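Local coordinates for protein lectin (Polyandrocarpa misakiensis, PDB 1BYF) that binds galactose with the help of calcium and takes part in the tunicate's defence against microorganisms, at residues A27-A32 / K40-F45; Y53-D58 / N104-V109; Y65-N70 / L95-W100. All coordinates share one frame; numbering follows the deposited sequence.

How the contacts relate
All three contacts are buried, and each illustrates how a small domain is joined by side-chain packing where its backbones do not pair. Contact 1 rests on aliphatic groups alone and sets a helix, whose outer side meets the second subunit, against the chain after strand 27-28. Contacts 2 and 3 lie about 5 Å apart between centres, with contact 3 nested in the loop that contact 2 closes; they share the sheet of strands 53-55, 96-100 and 105-109, and both bring in aromatic rings. G56 links all three, since its N probably bonds to V29 O and its O to N70 N. Only contact 2 combines core packing with direct calcium ligands.

Contact 1 of 3, residues A27-A32 / K40-F45; sequences ALVSSA and KAILAF
V29 and A32 receive the end of one isoleucine, I42, and this one side chain makes the whole contact. The tight part centres on I42 CD1, which lies 3.9 Å from V29 CG2 and equally 3.9 Å from A32 CB, so the methyl bridges two residues that are three apart in the chain. I42 and V29 reach toward each other tip to tip. The isoleucine can span the gap because its outer chain is extended (chi2 165°), which carries CD1 well out from the helix. On the other side, V29 has CG2 opposite its backbone N (chi1 73° for CG1), turning that branch to the isoleucine. The backbones stay apart, with CA atoms of A32 and I42 separated by 8.5 Å, and the join is purely aliphatic.

The side of the helix turned from V29 is the more exposed: K40 is open to solvent and A44 partly so, although both also touch V48 of the second subunit, while A41 meets F45 of that same subunit. The N atoms of S30 and A32 both bond to E120 OE1.

In the fold, helix 36-49 is thus seated against the core through I42, which also touches I5 and F7 of strand 3-8, while V29 lies on I118 and E120 of strand 115-122.

Contact 2 of 3, residues Y53-D58 / N104-V109; sequences YWVGAD and NLLDDV. With CA (calcium ion), chain C.
The core beneath the calcium site of the C-type lectin fold is where W54 and V55 meet V109 and L106. The sequence W54-V55-G56-A57 corresponds to the WIGL motif of this family, and the 105-109 strand carries calcium ligands at the position of the family's WND motif. Two apolar pairs make the join. V109 CG2 approaches the six-membered part of the indole obliquely, 3.6 Å from W54 CZ3 and 3.7 Å from W54 CH2, while the pyrrole end of the same ring is fixed by a hydrogen bond from NE1 to M12 O. Farther along, V55 CG2 meets L106 CD2 at 4.0 Å; with CG1 beside its backbone N (chi1 -60°), V55 turns the second methyl to the leucine.

Between L106 and V109 stand the two aspartates, turned to the metal instead of strand 53-55, so one short strand serves both core and site. D108 binds calcium through its backbone O at 2.5 Å as well as through its carboxylate OD1, and E86 and N89 add ligands from the long loop. D107 divides its carboxylate: OD1 lies 2.2 Å from the calcium ion, whereas OD2 accepts a hydrogen bond from Q98 NE2.

Contact 3 of 3, residues Y65-N70 / L95-W100; sequences YNFLWN and LCVQIW. With ACT (acetate ion), chain F.
F67 lies against L95 and V97, and Y65 reaches the end of L95; apolar packing therefore carries the whole of the join between the 65-70 and 95-100 segments. V97 CG2 stands 3.7 Å from F67 CD1, and L95 CB stands 3.9 Å from F67 CE1, both approaching the ring obliquely. In V97 the CG1 branch lies opposite the backbone N (chi1 -176°), leaving CG2 beside that N and turned to the phenylalanine. L95 is shared: while its CB serves F67, its CD1 comes to the edge of the tyrosine ring, near its plane, 4.0 Å from Y65 CE1.

Among aromatic neighbours, F67 meets W82 edge to face, so the ring is held by a loop residue as well as by the two aliphatic ones. W100 has an edge-to-face partner in Y103.

Polar bonds lie around this core and lead away from it, to another loop and to a bound acetate. Y65 OH is bonded to N89 O, which ties the tyrosine to a calcium-binding residue. Q98, its side chain extended beyond CG, offers NE2 to an acetate oxygen; the bond from Q98 NE2 to the acetate O is 3.2 Å long, with an N-H...O angle of 158°. The acetate, probably a crystallisation component, places its methyl 3.7 Å above one face of the W100 indole, offset toward the rim.

One covalent link completes the set: C96 pairs with C111 in a disulfide. The 24 residues between the segments contain neither helix nor strand, and closing this long loop, which supplies E86 and N89 to calcium, against core strand 96-100 is characteristic of the C-type lectin domain.

Contact 1 of 3, residues A27-A32 / K40-F45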
ATOM      1  N   ALA A  27      11.750   5.986   1.186  1.00 22.00           N
ATOM      2  CA  ALA A  27      12.051   6.368   2.556  1.00 21.51           C
ATOM      3  C   ALA A  27      10.968   5.854   3.501  1.00 21.05           C
ATOM      4  O   ALA A  27       9.812   5.711   3.090  1.00 19.87           O
ATOM      5  CB  ALA A  27      12.144   7.885   2.695  1.00 21.55           C
ATOM      6  N   LEU A  28      11.343   5.599   4.752  1.00 19.73           N
ATOM      7  CA  LEU A  28      10.343   5.149   5.732  1.00 19.61           C
ATOM      8  C   LEU A  28       9.233   6.194   5.727  1.00 19.23           C
ATOM      9  O   LEU A  28       9.542   7.391   5.742  1.00 19.79           O
ATOM     10  CB  LEU A  28      11.003   4.971   7.089  1.00 20.13           C
ATOM     11  CG  LEU A  28      10.332   4.104   8.146  1.00 20.42           C
ATOM     12  CD1 LEU A  28       9.974   2.729   7.603  1.00 20.42           C
ATOM     13  CD2 LEU A  28      11.279   3.968   9.347  1.00 20.86           C
ATOM     14  N   VAL A  29       7.979   5.781   5.629  1.00 18.22           N
ATOM     15  CA  VAL A  29       6.873   6.724   5.500  1.00 17.12           C
ATOM     16  C   VAL A  29       6.978   7.888   6.475  1.00 17.82           C
ATOM     17  O   VAL A  29       7.222   7.720   7.671  1.00 17.53           O
ATOM     18  CB  VAL A  29       5.517   6.012   5.608  1.00 17.16           C
ATOM     19  CG1 VAL A  29       5.232   5.582   7.038  1.00 16.34           C
ATOM     20  CG2 VAL A  29       4.393   6.888   5.061  1.00 15.91           C
ATOM     21  N   SER A  30       6.789   9.098   5.942  1.00 17.92           N
ATOM     22  CA  SER A  30       6.872  10.312   6.745  1.00 17.98           C
ATOM     23  C   SER A  30       5.961  11.401   6.207  1.00 17.38           C
ATOM     24  O   SER A  30       4.896  11.627   6.786  1.00 17.44           O
ATOM     25  CB  SER A  30       8.318  10.806   6.825  1.00 18.64           C
ATOM     26  OG  SER A  30       8.835  11.064   5.535  1.00 20.81           O
ATOM     27  N   SER A  31       6.337  12.086   5.131  1.00 17.37           N
ATOM     28  CA  SER A  31       5.471  13.148   4.615  1.00 17.39           C
ATOM     29  C   SER A  31       4.099  12.606   4.257  1.00 17.12           C
ATOM     30  O   SER A  31       3.112  13.327   4.438  1.00 16.40           O
ATOM     31  CB  SER A  31       6.093  13.875   3.426  1.00 18.60           C
ATOM     32  OG  SER A  31       5.898  13.153   2.230  1.00 20.42           O
ATOM     33  N   ALA A  32       3.996  11.352   3.809  1.00 17.17           N
ATOM     34  CA  ALA A  32       2.664  10.836   3.464  1.00 16.78           C
ATOM     35  C   ALA A  32       1.783  10.749   4.703  1.00 16.62           C
ATOM     36  O   ALA A  32       0.553  10.826   4.597  1.00 16.30           O
ATOM     37  CB  ALA A  32       2.745   9.516   2.709  1.00 16.51           C
ATOM     38  N   LYS A  40      -5.006   8.568   5.674  1.00 16.83           N
ATOM     39  CA  LYS A  40      -6.219   7.780   5.868  1.00 17.37           C
ATOM     40  C   LYS A  40      -6.165   6.520   5.012  1.00 15.39           C
ATOM     41  O   LYS A  40      -6.620   5.485   5.515  1.00 14.96           O
ATOM     42  CB  LYS A  40      -7.507   8.559   5.645  1.00 19.49           C
ATOM     43  CG  LYS A  40      -7.660   9.800   6.485  1.00 22.17           C
ATOM     44  CD  LYS A  40      -7.313   9.700   7.953  1.00 23.83           C
ATOM     45  CE  LYS A  40      -8.376   9.032   8.799  1.00 25.08           C
ATOM     46  NZ  LYS A  40      -7.914   7.754   9.407  1.00 24.85           N
ATOM     47  N   ALA A  41      -5.626   6.601   3.797  1.00 13.69           N
ATOM     48  CA  ALA A  41      -5.532   5.398   2.970  1.00 14.17           C
ATOM     49  C   ALA A  41      -4.564   4.409   3.628  1.00 14.30           C
ATOM     50  O   ALA A  41      -4.821   3.205   3.719  1.00 14.34           O
ATOM     51  CB  ALA A  41      -5.034   5.710   1.569  1.00 13.94           C
ATOM     52  N   ILE A  42      -3.436   4.946   4.073  1.00 13.82           N
ATOM     53  CA  ILE A  42      -2.405   4.155   4.739  1.00 14.09           C
ATOM     54  C   ILE A  42      -2.997   3.492   5.978  1.00 14.23           C
ATOM     55  O   ILE A  42      -2.833   2.281   6.158  1.00 14.68           O
ATOM     56  CB  ILE A  42      -1.163   5.000   5.088  1.00 14.44           C
ATOM     57  CG1 ILE A  42      -0.335   5.309   3.829  1.00 14.29           C
ATOM     58  CG2 ILE A  42      -0.274   4.310   6.115  1.00 14.40           C
ATOM     59  CD1 ILE A  42       0.693   6.409   4.009  1.00 15.22           C
ATOM     60  N   LEU A  43      -3.696   4.257   6.811  1.00 13.67           N
ATOM     61  CA  LEU A  43      -4.284   3.709   8.025  1.00 13.32           C
ATOM     62  C   LEU A  43      -5.429   2.753   7.724  1.00 13.86           C
ATOM     63  O   LEU A  43      -5.657   1.841   8.523  1.00 13.94           O
ATOM     64  CB  LEU A  43      -4.712   4.803   9.004  1.00 13.37           C
ATOM     65  CG  LEU A  43      -3.576   5.540   9.728  1.00 13.25           C
ATOM     66  CD1 LEU A  43      -4.134   6.648  10.615  1.00 13.40           C
ATOM     67  CD2 LEU A  43      -2.741   4.569  10.557  1.00 12.83           C
ATOM     68  N   ALA A  44      -6.116   2.908   6.595  1.00 13.73           N
ATOM     69  CA  ALA A  44      -7.185   1.975   6.249  1.00 13.66           C
ATOM     70  C   ALA A  44      -6.586   0.595   5.967  1.00 13.73           C
ATOM     71  O   ALA A  44      -7.156  -0.437   6.314  1.00 13.58           O
ATOM     72  CB  ALA A  44      -7.989   2.456   5.055  1.00 13.26           C
ATOM     73  N   PHE A  45      -5.401   0.578   5.361  1.00 13.09           N
ATOM     74  CA  PHE A  45      -4.715  -0.671   5.050  1.00 12.72           C
ATOM     75  C   PHE A  45      -4.237  -1.346   6.338  1.00 12.95           C
ATOM     76  O   PHE A  45      -4.451  -2.538   6.560  1.00 11.78           O
ATOM     77  CB  PHE A  45      -3.527  -0.420   4.126  1.00 12.11           C
ATOM     78  CG  PHE A  45      -2.753  -1.596   3.612  1.00 11.59           C
ATOM     79  CD1 PHE A  45      -1.813  -2.243   4.403  1.00 11.63           C
ATOM     80  CD2 PHE A  45      -2.942  -2.057   2.324  1.00 11.38           C
ATOM     81  CE1 PHE A  45      -1.090  -3.320   3.917  1.00 11.80           C
ATOM     82  CE2 PHE A  45      -2.223  -3.130   1.824  1.00 11.52           C
ATOM     83  CZ  PHE A  45      -1.292  -3.765   2.624  1.00 11.65           C
TER

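Contact 2 of 3, residues Y53-D58 / N104-V109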
ATOM      1  N   TYR A  53       3.452  -1.372  12.546  1.00 13.16           N
ATOM      2  CA  TYR A  53       4.278  -0.939  11.441  1.00 13.07           C
ATOM      3  C   TYR A  53       5.210   0.207  11.844  1.00 13.13           C
ATOM      4  O   TYR A  53       4.760   1.112  12.544  1.00 12.55           O
ATOM      5  CB  TYR A  53       3.416  -0.340  10.312  1.00 13.66           C
ATOM      6  CG  TYR A  53       2.662  -1.393   9.536  1.00 13.42           C
ATOM      7  CD1 TYR A  53       1.498  -1.951  10.035  1.00 13.41           C
ATOM      8  CD2 TYR A  53       3.135  -1.818   8.304  1.00 14.04           C
ATOM      9  CE1 TYR A  53       0.812  -2.918   9.320  1.00 13.85           C
ATOM     10  CE2 TYR A  53       2.455  -2.783   7.577  1.00 14.20           C
ATOM     11  CZ  TYR A  53       1.301  -3.326   8.098  1.00 14.47           C
ATOM     12  OH  TYR A  53       0.622  -4.286   7.379  1.00 14.65           O
ATOM     13  N   TRP A  54       6.434   0.197  11.336  1.00 13.13           N
ATOM     14  CA  TRP A  54       7.323   1.320  11.614  1.00 13.48           C
ATOM     15  C   TRP A  54       6.899   2.500  10.736  1.00 14.07           C
ATOM     16  O   TRP A  54       6.376   2.295   9.638  1.00 14.45           O
ATOM     17  CB  TRP A  54       8.767   0.999  11.265  1.00 13.81           C
ATOM     18  CG  TRP A  54       9.488   0.113  12.229  1.00 14.61           C
ATOM     19  CD1 TRP A  54      10.047  -1.104  11.980  1.00 14.28           C
ATOM     20  CD2 TRP A  54       9.735   0.408  13.615  1.00 14.81           C
ATOM     21  NE1 TRP A  54      10.621  -1.588  13.134  1.00 14.72           N
ATOM     22  CE2 TRP A  54      10.445  -0.684  14.146  1.00 15.10           C
ATOM     23  CE3 TRP A  54       9.416   1.481  14.448  1.00 14.98           C
ATOM     24  CZ2 TRP A  54      10.849  -0.732  15.482  1.00 15.67           C
ATOM     25  CZ3 TRP A  54       9.817   1.433  15.779  1.00 15.58           C
ATOM     26  CH2 TRP A  54      10.528   0.334  16.281  1.00 15.50           C
ATOM     27  N   VAL A  55       7.122   3.707  11.217  1.00 14.10           N
ATOM     28  CA  VAL A  55       6.915   4.929  10.451  1.00 14.24           C
ATOM     29  C   VAL A  55       8.224   5.726  10.613  1.00 14.80           C
ATOM     30  O   VAL A  55       9.032   5.413  11.497  1.00 14.06           O
ATOM     31  CB  VAL A  55       5.704   5.796  10.784  1.00 15.26           C
ATOM     32  CG1 VAL A  55       4.402   5.017  10.594  1.00 15.09           C
ATOM     33  CG2 VAL A  55       5.761   6.387  12.190  1.00 15.17           C
ATOM     34  N   GLY A  56       8.454   6.702   9.750  1.00 14.94           N
ATOM     35  CA  GLY A  56       9.685   7.456   9.759  1.00 15.07           C
ATOM     36  C   GLY A  56       9.770   8.601  10.744  1.00 15.56           C
ATOM     37  O   GLY A  56       9.950   9.744  10.311  1.00 15.87           O
ATOM     38  N   ALA A  57       9.668   8.323  12.039  1.00 15.35           N
ATOM     39  CA  ALA A  57       9.788   9.381  13.044  1.00 15.06           C
ATOM     40  C   ALA A  57      10.520   8.828  14.259  1.00 15.37           C
ATOM     41  O   ALA A  57      10.411   7.639  14.575  1.00 14.00           O
ATOM     42  CB  ALA A  57       8.438   9.966  13.400  1.00 15.08           C
ATOM     43  N   ASP A  58      11.298   9.694  14.913  1.00 16.11           N
ATOM     44  CA  ASP A  58      12.060   9.275  16.091  1.00 16.58           C
ATOM     45  C   ASP A  58      12.564  10.488  16.865  1.00 17.41           C
ATOM     46  O   ASP A  58      12.385  11.620  16.405  1.00 17.08           O
ATOM     47  CB  ASP A  58      13.220   8.386  15.641  1.00 18.07           C
ATOM     48  CG  ASP A  58      14.199   9.112  14.736  1.00 19.82           C
ATOM     49  OD1 ASP A  58      14.894  10.030  15.228  1.00 21.18           O
ATOM     50  OD2 ASP A  58      14.292   8.793  13.533  1.00 20.04           O
ATOM     51  N   ASN A 104      -4.224   1.534  16.127  1.00 16.05           N
ATOM     52  CA  ASN A 104      -3.983   1.828  14.717  1.00 15.60           C
ATOM     53  C   ASN A 104      -3.663   3.322  14.623  1.00 15.33           C
ATOM     54  O   ASN A 104      -4.091   4.053  13.740  1.00 15.68           O
ATOM     55  CB  ASN A 104      -5.097   1.416  13.774  1.00 15.03           C
ATOM     56  CG  ASN A 104      -4.696   1.398  12.311  1.00 15.23           C
ATOM     57  OD1 ASN A 104      -5.447   1.805  11.408  1.00 15.11           O
ATOM     58  ND2 ASN A 104      -3.485   0.941  12.033  1.00 14.38           N
ATOM     59  N   LEU A 105      -2.862   3.759  15.593  1.00 13.98           N
ATOM     60  CA  LEU A 105      -2.417   5.137  15.718  1.00 14.42           C
ATOM     61  C   LEU A 105      -0.961   5.134  16.186  1.00 14.52           C
ATOM     62  O   LEU A 105      -0.450   4.074  16.568  1.00 14.48           O
ATOM     63  CB  LEU A 105      -3.304   5.956  16.644  1.00 15.44           C
ATOM     64  CG  LEU A 105      -4.665   6.424  16.130  1.00 15.93           C
ATOM     65  CD1 LEU A 105      -5.418   7.192  17.215  1.00 16.85           C
ATOM     66  CD2 LEU A 105      -4.534   7.300  14.892  1.00 15.77           C
ATOM     67  N   LEU A 106      -0.295   6.271  16.127  1.00 14.32           N
ATOM     68  CA  LEU A 106       1.119   6.346  16.459  1.00 14.64           C
ATOM     69  C   LEU A 106       1.433   6.095  17.928  1.00 14.45           C
ATOM     70  O   LEU A 106       0.635   6.324  18.829  1.00 14.61           O
ATOM     71  CB  LEU A 106       1.696   7.689  16.004  1.00 15.03           C
ATOM     72  CG  LEU A 106       1.558   8.045  14.525  1.00 15.15           C
ATOM     73  CD1 LEU A 106       2.368   9.309  14.247  1.00 14.88           C
ATOM     74  CD2 LEU A 106       2.027   6.916  13.611  1.00 14.55           C
ATOM     75  N   ASP A 107       2.646   5.598  18.140  1.00 14.75           N
ATOM     76  CA  ASP A 107       3.104   5.270  19.491  1.00 15.13           C
ATOM     77  C   ASP A 107       4.623   5.276  19.537  1.00 15.42           C
ATOM     78  O   ASP A 107       5.262   4.914  18.550  1.00 15.34           O
ATOM     79  CB  ASP A 107       2.533   3.905  19.888  1.00 15.57           C
ATOM     80  CG  ASP A 107       3.173   3.351  21.148  1.00 16.66           C
ATOM     81  OD1 ASP A 107       3.215   4.113  22.144  1.00 16.00           O
ATOM     82  OD2 ASP A 107       3.631   2.192  21.125  1.00 16.22           O
ATOM     83  N   ASP A 108       5.175   5.691  20.677  1.00 15.73           N
ATOM     84  CA  ASP A 108       6.619   5.695  20.862  1.00 15.73           C
ATOM     85  C   ASP A 108       7.055   4.373  21.498  1.00 16.27           C
ATOM     86  O   ASP A 108       6.436   3.875  22.432  1.00 15.88           O
ATOM     87  CB  ASP A 108       7.096   6.859  21.720  1.00 17.02           C
ATOM     88  CG  ASP A 108       6.480   6.926  23.104  1.00 17.55           C
ATOM     89  OD1 ASP A 108       5.338   6.488  23.330  1.00 17.56           O
ATOM     90  OD2 ASP A 108       7.167   7.462  23.998  1.00 17.91           O
ATOM     91  N   VAL A 109       8.119   3.799  20.960  1.00 16.56           N
ATOM     92  CA  VAL A 109       8.667   2.542  21.436  1.00 17.60           C
ATOM     93  C   VAL A 109      10.192   2.593  21.385  1.00 18.74           C
ATOM     94  O   VAL A 109      10.744   3.518  20.788  1.00 18.45           O
ATOM     95  CB  VAL A 109       8.220   1.361  20.544  1.00 18.06           C
ATOM     96  CG1 VAL A 109       6.742   1.067  20.721  1.00 18.04           C
ATOM     97  CG2 VAL A 109       8.523   1.653  19.080  1.00 17.39           C
TER
HETATM   98 CA    CA C 201       4.516   4.377  23.946  1.00 21.01          CA

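Contact 3 of 3, residues Y65-N70 / L95-W100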
ATOM      1  N   TYR A  65      10.871  14.238  23.977  1.00 23.08           N
ATOM      2  CA  TYR A  65       9.705  14.182  23.103  1.00 22.15           C
ATOM      3  C   TYR A  65       9.831  15.216  21.990  1.00 22.16           C
ATOM      4  O   TYR A  65       8.855  15.844  21.585  1.00 22.72           O
ATOM      5  CB  TYR A  65       8.387  14.289  23.844  1.00 22.67           C
ATOM      6  CG  TYR A  65       8.048  13.151  24.777  1.00 22.63           C
ATOM      7  CD1 TYR A  65       8.639  11.901  24.669  1.00 22.64           C
ATOM      8  CD2 TYR A  65       7.080  13.324  25.763  1.00 22.82           C
ATOM      9  CE1 TYR A  65       8.307  10.869  25.527  1.00 22.49           C
ATOM     10  CE2 TYR A  65       6.739  12.297  26.624  1.00 22.46           C
ATOM     11  CZ  TYR A  65       7.357  11.074  26.502  1.00 22.55           C
ATOM     12  OH  TYR A  65       7.022  10.047  27.359  1.00 22.66           O
ATOM     13  N   ASN A  66      11.045  15.347  21.471  1.00 21.72           N
ATOM     14  CA  ASN A  66      11.289  16.213  20.318  1.00 22.12           C
ATOM     15  C   ASN A  66      11.264  15.304  19.090  1.00 21.56           C
ATOM     16  O   ASN A  66      12.284  15.026  18.475  1.00 21.68           O
ATOM     17  CB  ASN A  66      12.620  16.950  20.446  1.00 22.83           C
ATOM     18  CG  ASN A  66      12.557  17.861  21.665  1.00 23.38           C
ATOM     19  OD1 ASN A  66      11.714  18.752  21.684  1.00 24.24           O
ATOM     20  ND2 ASN A  66      13.408  17.596  22.645  1.00 23.71           N
ATOM     21  N   PHE A  67      10.081  14.746  18.826  1.00 21.41           N
ATOM     22  CA  PHE A  67       9.953  13.808  17.709  1.00 20.96           C
ATOM     23  C   PHE A  67      10.122  14.477  16.358  1.00 20.94           C
ATOM     24  O   PHE A  67       9.504  15.509  16.104  1.00 20.81           O
ATOM     25  CB  PHE A  67       8.597  13.089  17.803  1.00 20.70           C
ATOM     26  CG  PHE A  67       8.632  12.071  18.922  1.00 20.62           C
ATOM     27  CD1 PHE A  67       9.220  10.836  18.719  1.00 20.13           C
ATOM     28  CD2 PHE A  67       8.109  12.372  20.167  1.00 20.45           C
ATOM     29  CE1 PHE A  67       9.271   9.909  19.744  1.00 20.37           C
ATOM     30  CE2 PHE A  67       8.153  11.446  21.191  1.00 20.14           C
ATOM     31  CZ  PHE A  67       8.734  10.212  20.979  1.00 19.94           C
ATOM     32  N   LEU A  68      10.919  13.862  15.485  1.00 21.13           N
ATOM     33  CA  LEU A  68      11.087  14.394  14.144  1.00 21.50           C
ATOM     34  C   LEU A  68      10.842  13.328  13.070  1.00 20.87           C
ATOM     35  O   LEU A  68      11.341  12.211  13.153  1.00 20.13           O
ATOM     36  CB  LEU A  68      12.483  14.956  13.915  1.00 22.91           C
ATOM     37  CG  LEU A  68      12.971  16.141  14.746  1.00 23.90           C
ATOM     38  CD1 LEU A  68      14.417  16.439  14.366  1.00 24.45           C
ATOM     39  CD2 LEU A  68      12.101  17.375  14.557  1.00 24.24           C
ATOM     40  N   TRP A  69      10.105  13.719  12.044  1.00 20.94           N
ATOM     41  CA  TRP A  69       9.887  12.869  10.871  1.00 20.80           C
ATOM     42  C   TRP A  69      11.243  12.814  10.171  1.00 22.13           C
ATOM     43  O   TRP A  69      12.023  13.762  10.379  1.00 21.67           O
ATOM     44  CB  TRP A  69       8.806  13.475   9.991  1.00 20.56           C
ATOM     45  CG  TRP A  69       7.402  13.427  10.505  1.00 20.12           C
ATOM     46  CD1 TRP A  69       6.642  14.466  10.962  1.00 20.08           C
ATOM     47  CD2 TRP A  69       6.577  12.259  10.617  1.00 19.46           C
ATOM     48  NE1 TRP A  69       5.400  14.020  11.351  1.00 20.23           N
ATOM     49  CE2 TRP A  69       5.338  12.661  11.146  1.00 19.80           C
ATOM     50  CE3 TRP A  69       6.773  10.908  10.312  1.00 19.86           C
ATOM     51  CZ2 TRP A  69       4.294  11.763  11.382  1.00 19.53           C
ATOM     52  CZ3 TRP A  69       5.742  10.016  10.547  1.00 18.53           C
ATOM     53  CH2 TRP A  69       4.520  10.449  11.071  1.00 19.04           C
ATOM     54  N   ASN A  70      11.590  11.770   9.437  1.00 23.69           N
ATOM     55  CA  ASN A  70      12.892  11.665   8.809  1.00 25.97           C
ATOM     56  C   ASN A  70      13.210  12.808   7.840  1.00 26.20           C
ATOM     57  O   ASN A  70      14.370  12.907   7.442  1.00 26.31           O
ATOM     58  CB  ASN A  70      13.077  10.416   7.945  1.00 28.58           C
ATOM     59  CG  ASN A  70      12.498   9.139   8.486  1.00 30.90           C
ATOM     60  OD1 ASN A  70      12.672   8.844   9.672  1.00 32.44           O
ATOM     61  ND2 ASN A  70      11.826   8.408   7.601  1.00 31.73           N
ATOM     62  N   LEU A  95      13.778   6.950  21.290  1.00 17.86           N
ATOM     63  CA  LEU A  95      12.440   6.498  20.933  1.00 16.92           C
ATOM     64  C   LEU A  95      12.128   6.602  19.446  1.00 17.09           C
ATOM     65  O   LEU A  95      12.407   7.608  18.790  1.00 16.13           O
ATOM     66  CB  LEU A  95      11.405   7.279  21.750  1.00 17.44           C
ATOM     67  CG  LEU A  95      11.570   7.114  23.270  1.00 18.14           C
ATOM     68  CD1 LEU A  95      10.854   8.237  23.997  1.00 18.36           C
ATOM     69  CD2 LEU A  95      11.064   5.746  23.715  1.00 18.65           C
ATOM     70  N   CYS A  96      11.528   5.525  18.958  1.00 16.75           N
ATOM     71  CA  CYS A  96      11.122   5.399  17.562  1.00 17.77           C
ATOM     72  C   CYS A  96       9.607   5.326  17.493  1.00 16.40           C
ATOM     73  O   CYS A  96       8.976   5.006  18.503  1.00 16.03           O
ATOM     74  CB  CYS A  96      11.774   4.148  16.956  1.00 20.16           C
ATOM     75  SG  CYS A  96      13.549   4.421  16.769  1.00 23.62           S
ATOM     76  N   VAL A  97       9.030   5.669  16.347  1.00 15.41           N
ATOM     77  CA  VAL A  97       7.574   5.705  16.247  1.00 14.85           C
ATOM     78  C   VAL A  97       7.034   4.621  15.324  1.00 14.48           C
ATOM     79  O   VAL A  97       7.564   4.321  14.258  1.00 13.45           O
ATOM     80  CB  VAL A  97       7.077   7.090  15.789  1.00 15.57           C
ATOM     81  CG1 VAL A  97       5.552   7.172  15.783  1.00 15.24           C
ATOM     82  CG2 VAL A  97       7.642   8.183  16.692  1.00 15.08           C
ATOM     83  N   GLN A  98       5.943   4.019  15.784  1.00 14.48           N
ATOM     84  CA  GLN A  98       5.261   2.987  15.033  1.00 14.76           C
ATOM     85  C   GLN A  98       3.765   3.300  14.958  1.00 14.86           C
ATOM     86  O   GLN A  98       3.236   4.132  15.690  1.00 14.82           O
ATOM     87  CB  GLN A  98       5.353   1.615  15.731  1.00 15.11           C
ATOM     88  CG  GLN A  98       4.720   1.677  17.127  1.00 15.71           C
ATOM     89  CD  GLN A  98       4.299   0.329  17.663  1.00 15.59           C
ATOM     90  OE1 GLN A  98       4.357  -0.687  16.965  1.00 16.07           O
ATOM     91  NE2 GLN A  98       3.848   0.291  18.911  1.00 14.74           N
ATOM     92  N   ILE A  99       3.123   2.541  14.081  1.00 14.33           N
ATOM     93  CA  ILE A  99       1.669   2.525  14.013  1.00 14.18           C
ATOM     94  C   ILE A  99       1.356   1.302  14.897  1.00 14.02           C
ATOM     95  O   ILE A  99       1.691   0.195  14.505  1.00 13.87           O
ATOM     96  CB  ILE A  99       1.090   2.342  12.608  1.00 13.93           C
ATOM     97  CG1 ILE A  99       1.258   3.608  11.772  1.00 13.43           C
ATOM     98  CG2 ILE A  99      -0.389   1.975  12.715  1.00 13.61           C
ATOM     99  CD1 ILE A  99       1.043   3.422  10.288  1.00 13.12           C
ATOM    100  N   TRP A 100       0.839   1.566  16.080  1.00 14.34           N
ATOM    101  CA  TRP A 100       0.549   0.526  17.064  1.00 15.05           C
ATOM    102  C   TRP A 100      -0.783  -0.162  16.812  1.00 15.32           C
ATOM    103  O   TRP A 100      -1.819   0.508  16.761  1.00 14.74           O
ATOM    104  CB  TRP A 100       0.564   1.199  18.436  1.00 15.70           C
ATOM    105  CG  TRP A 100       0.397   0.315  19.626  1.00 16.47           C
ATOM    106  CD1 TRP A 100       0.568  -1.037  19.710  1.00 16.72           C
ATOM    107  CD2 TRP A 100       0.068   0.757  20.955  1.00 17.09           C
ATOM    108  NE1 TRP A 100       0.344  -1.468  20.995  1.00 17.08           N
ATOM    109  CE2 TRP A 100       0.035  -0.383  21.777  1.00 17.34           C
ATOM    110  CE3 TRP A 100      -0.217   2.005  21.518  1.00 17.62           C
ATOM    111  CZ2 TRP A 100      -0.268  -0.319  23.136  1.00 18.06           C
ATOM    112  CZ3 TRP A 100      -0.519   2.062  22.869  1.00 18.84           C
ATOM    113  CH2 TRP A 100      -0.539   0.910  23.669  1.00 18.39           C
TER
HETATM  114  C   ACT F 126       3.423  -2.656  21.376  1.00 25.94           C
HETATM  115  O   ACT F 126       3.699  -2.605  20.157  1.00 25.22           O
HETATM  116  OXT ACT F 126       3.106  -3.749  21.913  1.00 26.11           O
HETATM  117  CH3 ACT F 126       3.924  -1.531  22.291  1.00 25.07           C